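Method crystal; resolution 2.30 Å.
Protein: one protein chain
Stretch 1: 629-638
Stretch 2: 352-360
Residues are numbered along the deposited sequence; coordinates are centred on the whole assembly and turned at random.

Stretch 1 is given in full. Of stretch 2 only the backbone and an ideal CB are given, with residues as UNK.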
# COMPACT_ATOMS: atom_id res chain seq x y z
N THR A 629 -22.79 45.39 31.96
CA THR A 629 -21.97 46.41 31.32
C THR A 629 -21.49 45.95 29.95
O THR A 629 -21.35 46.77 29.03
CB THR A 629 -20.77 46.76 32.21
OG1 THR A 629 -21.25 47.28 33.45
CG2 THR A 629 -19.89 47.80 31.54
N ALA A 630 -21.22 44.65 29.79
CA ALA A 630 -20.79 44.12 28.50
C ALA A 630 -21.85 44.35 27.43
O ALA A 630 -21.55 44.84 26.34
CB ALA A 630 -20.47 42.63 28.63
N VAL A 631 -23.10 44.01 27.74
CA VAL A 631 -24.17 44.16 26.75
C VAL A 631 -24.33 45.63 26.37
O VAL A 631 -24.53 45.96 25.19
CB VAL A 631 -25.49 43.57 27.30
CG1 VAL A 631 -26.65 43.86 26.34
CG2 VAL A 631 -25.34 42.07 27.52
N ARG A 632 -24.24 46.53 27.35
CA ARG A 632 -24.35 47.95 27.04
C ARG A 632 -23.25 48.39 26.08
O ARG A 632 -23.51 49.08 25.09
CB ARG A 632 -24.31 48.78 28.32
CG ARG A 632 -24.60 50.26 28.09
CD ARG A 632 -24.45 51.08 29.37
NE ARG A 632 -24.90 52.45 29.18
CZ ARG A 632 -26.15 52.87 29.36
NH1 ARG A 632 -27.09 52.02 29.73
NH2 ARG A 632 -26.45 54.15 29.16
N MET A 633 -22.01 48.00 26.37
CA MET A 633 -20.90 48.33 25.48
C MET A 633 -21.14 47.80 24.07
O MET A 633 -20.87 48.48 23.08
CB MET A 633 -19.59 47.78 26.04
CG MET A 633 -19.21 48.40 27.38
SD MET A 633 -17.82 47.57 28.17
CE MET A 633 -16.50 47.88 27.02
N LEU A 634 -21.67 46.58 23.96
CA LEU A 634 -21.94 46.01 22.65
C LEU A 634 -23.06 46.76 21.94
O LEU A 634 -23.02 46.96 20.73
CB LEU A 634 -22.27 44.52 22.77
CG LEU A 634 -21.09 43.60 23.10
CD1 LEU A 634 -21.56 42.15 23.25
CD2 LEU A 634 -19.99 43.69 22.05
N ASP A 635 -24.09 47.18 22.69
CA ASP A 635 -25.15 47.96 22.08
C ASP A 635 -24.62 49.31 21.59
O ASP A 635 -25.05 49.81 20.55
CB ASP A 635 -26.30 48.16 23.06
CG ASP A 635 -27.60 48.55 22.37
OD1 ASP A 635 -27.99 47.86 21.41
OD2 ASP A 635 -28.22 49.55 22.78
N ASN A 636 -23.68 49.90 22.33
CA ASN A 636 -23.05 51.14 21.89
C ASN A 636 -22.29 50.94 20.59
O ASN A 636 -22.28 51.82 19.72
CB ASN A 636 -22.12 51.67 22.97
CG ASN A 636 -22.86 52.29 24.14
OD1 ASN A 636 -24.05 52.07 24.33
ND2 ASN A 636 -22.14 53.07 24.94
N VAL A 637 -21.64 49.78 20.44
CA VAL A 637 -20.86 49.51 19.23
C VAL A 637 -21.70 49.75 17.98
O VAL A 637 -21.20 50.24 16.96
CB VAL A 637 -20.29 48.08 19.27
CG1 VAL A 637 -19.87 47.62 17.88
CG2 VAL A 637 -19.12 48.00 20.23
N ILE A 638 -22.99 49.41 18.05
CA ILE A 638 -23.86 49.53 16.89
C ILE A 638 -23.95 50.97 16.42
O ILE A 638 -23.89 51.26 15.22
CB ILE A 638 -25.26 48.97 17.22
CG1 ILE A 638 -25.13 47.56 17.84
CG2 ILE A 638 -26.16 49.01 15.98
CD1 ILE A 638 -25.74 46.46 17.04
N UNK A 352 -12.16 41.61 33.19
CA UNK A 352 -13.44 40.93 33.41
C UNK A 352 -14.15 40.65 32.09
O UNK A 352 -14.84 39.62 31.96
CB UNK A 352 -14.34 41.77 34.32
N UNK A 353 -13.99 41.54 31.11
CA UNK A 353 -14.56 41.40 29.78
C UNK A 353 -13.60 42.09 28.82
O UNK A 353 -12.87 43.00 29.21
CB UNK A 353 -15.97 41.99 29.70
N UNK A 354 -13.60 41.63 27.57
CA UNK A 354 -12.71 42.22 26.57
C UNK A 354 -13.48 42.39 25.27
O UNK A 354 -14.04 41.42 24.75
CB UNK A 354 -11.46 41.36 26.36
N UNK A 355 -13.50 43.61 24.76
CA UNK A 355 -14.11 43.87 23.47
C UNK A 355 -13.37 43.10 22.38
O UNK A 355 -12.23 42.67 22.56
CB UNK A 355 -14.11 45.37 23.17
N UNK A 356 -14.03 42.95 21.24
CA UNK A 356 -13.43 42.25 20.12
C UNK A 356 -12.22 43.01 19.59
O UNK A 356 -12.04 44.20 19.86
CB UNK A 356 -14.46 42.05 19.01
N UNK A 357 -11.40 42.31 18.82
CA UNK A 357 -10.21 42.89 18.21
C UNK A 357 -10.49 44.19 17.46
O UNK A 357 -9.74 45.16 17.65
CB UNK A 357 -9.58 41.88 17.25
N UNK A 358 -11.50 44.28 16.59
CA UNK A 358 -11.71 45.55 15.88
C UNK A 358 -12.11 46.69 16.80
O UNK A 358 -11.68 47.83 16.59
CB UNK A 358 -12.78 45.37 14.80
N UNK A 359 -12.93 46.42 17.82
CA UNK A 359 -13.27 47.48 18.77
C UNK A 359 -12.02 47.98 19.48
O UNK A 359 -11.75 49.18 19.52
CB UNK A 359 -14.29 46.98 19.79
N UNK A 360 -11.22 47.06 20.02
CA UNK A 360 -9.98 47.44 20.70
C UNK A 360 -9.10 48.29 19.80
O UNK A 360 -8.46 49.25 20.26
CB UNK A 360 -9.21 46.20 21.15

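Stretch 1 is one helical segment. Toward stretch 2 it offers Ala630, Met633, the end of Leu634 and Val637, a surface of methyl groups and a thioether without charge.

Position 352 has no atom of stretch 1 near its ideal CB, so the visible atoms leave the choice wide. It is Asp352, whose OD1 is hydrogen-bonded elsewhere in the structure.

At 353 the extended backbone (phi/psi -149/153) belongs to a strand running nearly parallel to the helix, at 7°, and CA-to-CB points toward it. The ideal CB lies 4.7 Å from Ala630 CB. Because the alanine is small and the axes of helix and strand stay 9.8 Å apart at their closest, there is room for a long or flat group beside Met633 and Leu634; leucine, methionine, phenylalanine or tyrosine would be plausible. The residue is Tyr353, with chi1 t. Ala630 CB sits over one ring face, 3.9 Å from the centroid and 22° off the normal, a CH-pi contact. Met633 CE meets the ring edge, 3.8 Å from Tyr353 CE1, while Met633 SD lies obliquely 5.0 Å from the ring centroid. The ring carries its hydroxyl onward to Leu634, with Tyr353 OH 3.4 Å from Leu634 CD2. This is packing against a methyl group, and no hydrogen bond joins the two stretches.

At 354 the strand alternation turns CA-to-CB away from the helix, so stretch 1 sets no limit; the residue is Met354.

Position 355 points sideways, its ideal CB 5.2 Å from Met633 CE. A small residue such as alanine, serine or threonine would suit this glancing approach. Ser355, with chi1 m, places OG 3.8 Å from Met633 CE, a van der Waals contact.

Position 356 also points sideways, with nothing of stretch 1 close. It precedes a helix, and its phi/psi of -65/163 fit an N-cap, where serine, threonine, aspartate or asparagine is common. Ser356 occupies it.

Positions 357 and 358 open that helix out of reach of stretch 1. The first turn tolerates proline, since its early amides need no partner within the helix; the residues are Thr357 and Pro358.

At 359 CA-to-CB again points toward stretch 1, with the ideal CB 5.0 Å from Val637 CG2. A branched residue of modest size, valine, threonine or isoleucine, would fit. Thr359, chi1 m, brings OG1 to 4.0 Å from Val637 CG2; that hydroxyl is hydrogen-bonded elsewhere in the structure.

Position 360 is out of reach and is Leu360.

Stretch 2 (352-360) DYMSSTPTL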
# COMPACT_ATOMS: atom_id res chain seq x y z
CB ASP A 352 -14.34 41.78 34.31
CG ASP A 352 -13.87 41.79 35.75
OD1 ASP A 352 -12.83 41.16 36.06
OD2 ASP A 352 -14.55 42.42 36.59
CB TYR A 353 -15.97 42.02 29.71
CG TYR A 353 -16.43 42.43 28.33
CD1 TYR A 353 -16.17 43.70 27.83
CD2 TYR A 353 -17.15 41.55 27.53
CE1 TYR A 353 -16.59 44.08 26.57
CE2 TYR A 353 -17.58 41.92 26.26
CZ TYR A 353 -17.30 43.18 25.79
OH TYR A 353 -17.73 43.55 24.54
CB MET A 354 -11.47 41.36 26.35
CG MET A 354 -10.37 42.05 25.55
SD MET A 354 -9.87 43.64 26.24
CE MET A 354 -9.26 43.15 27.85
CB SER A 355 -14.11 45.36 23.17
OG SER A 355 -14.72 46.09 24.22
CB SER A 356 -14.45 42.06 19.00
OG SER A 356 -14.90 43.32 18.53
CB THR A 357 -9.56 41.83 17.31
OG1 THR A 357 -8.74 40.97 18.11
CG2 THR A 357 -8.71 42.46 16.21
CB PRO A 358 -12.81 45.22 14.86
CG PRO A 358 -13.50 44.04 15.40
CD PRO A 358 -12.45 43.24 16.13
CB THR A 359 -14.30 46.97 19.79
OG1 THR A 359 -15.54 46.72 19.13
CG2 THR A 359 -14.52 48.00 20.89
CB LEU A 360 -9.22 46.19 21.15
CG LEU A 360 -9.85 45.40 22.29
CD1 LEU A 360 -9.01 44.18 22.58
CD2 LEU A 360 -9.99 46.28 23.54
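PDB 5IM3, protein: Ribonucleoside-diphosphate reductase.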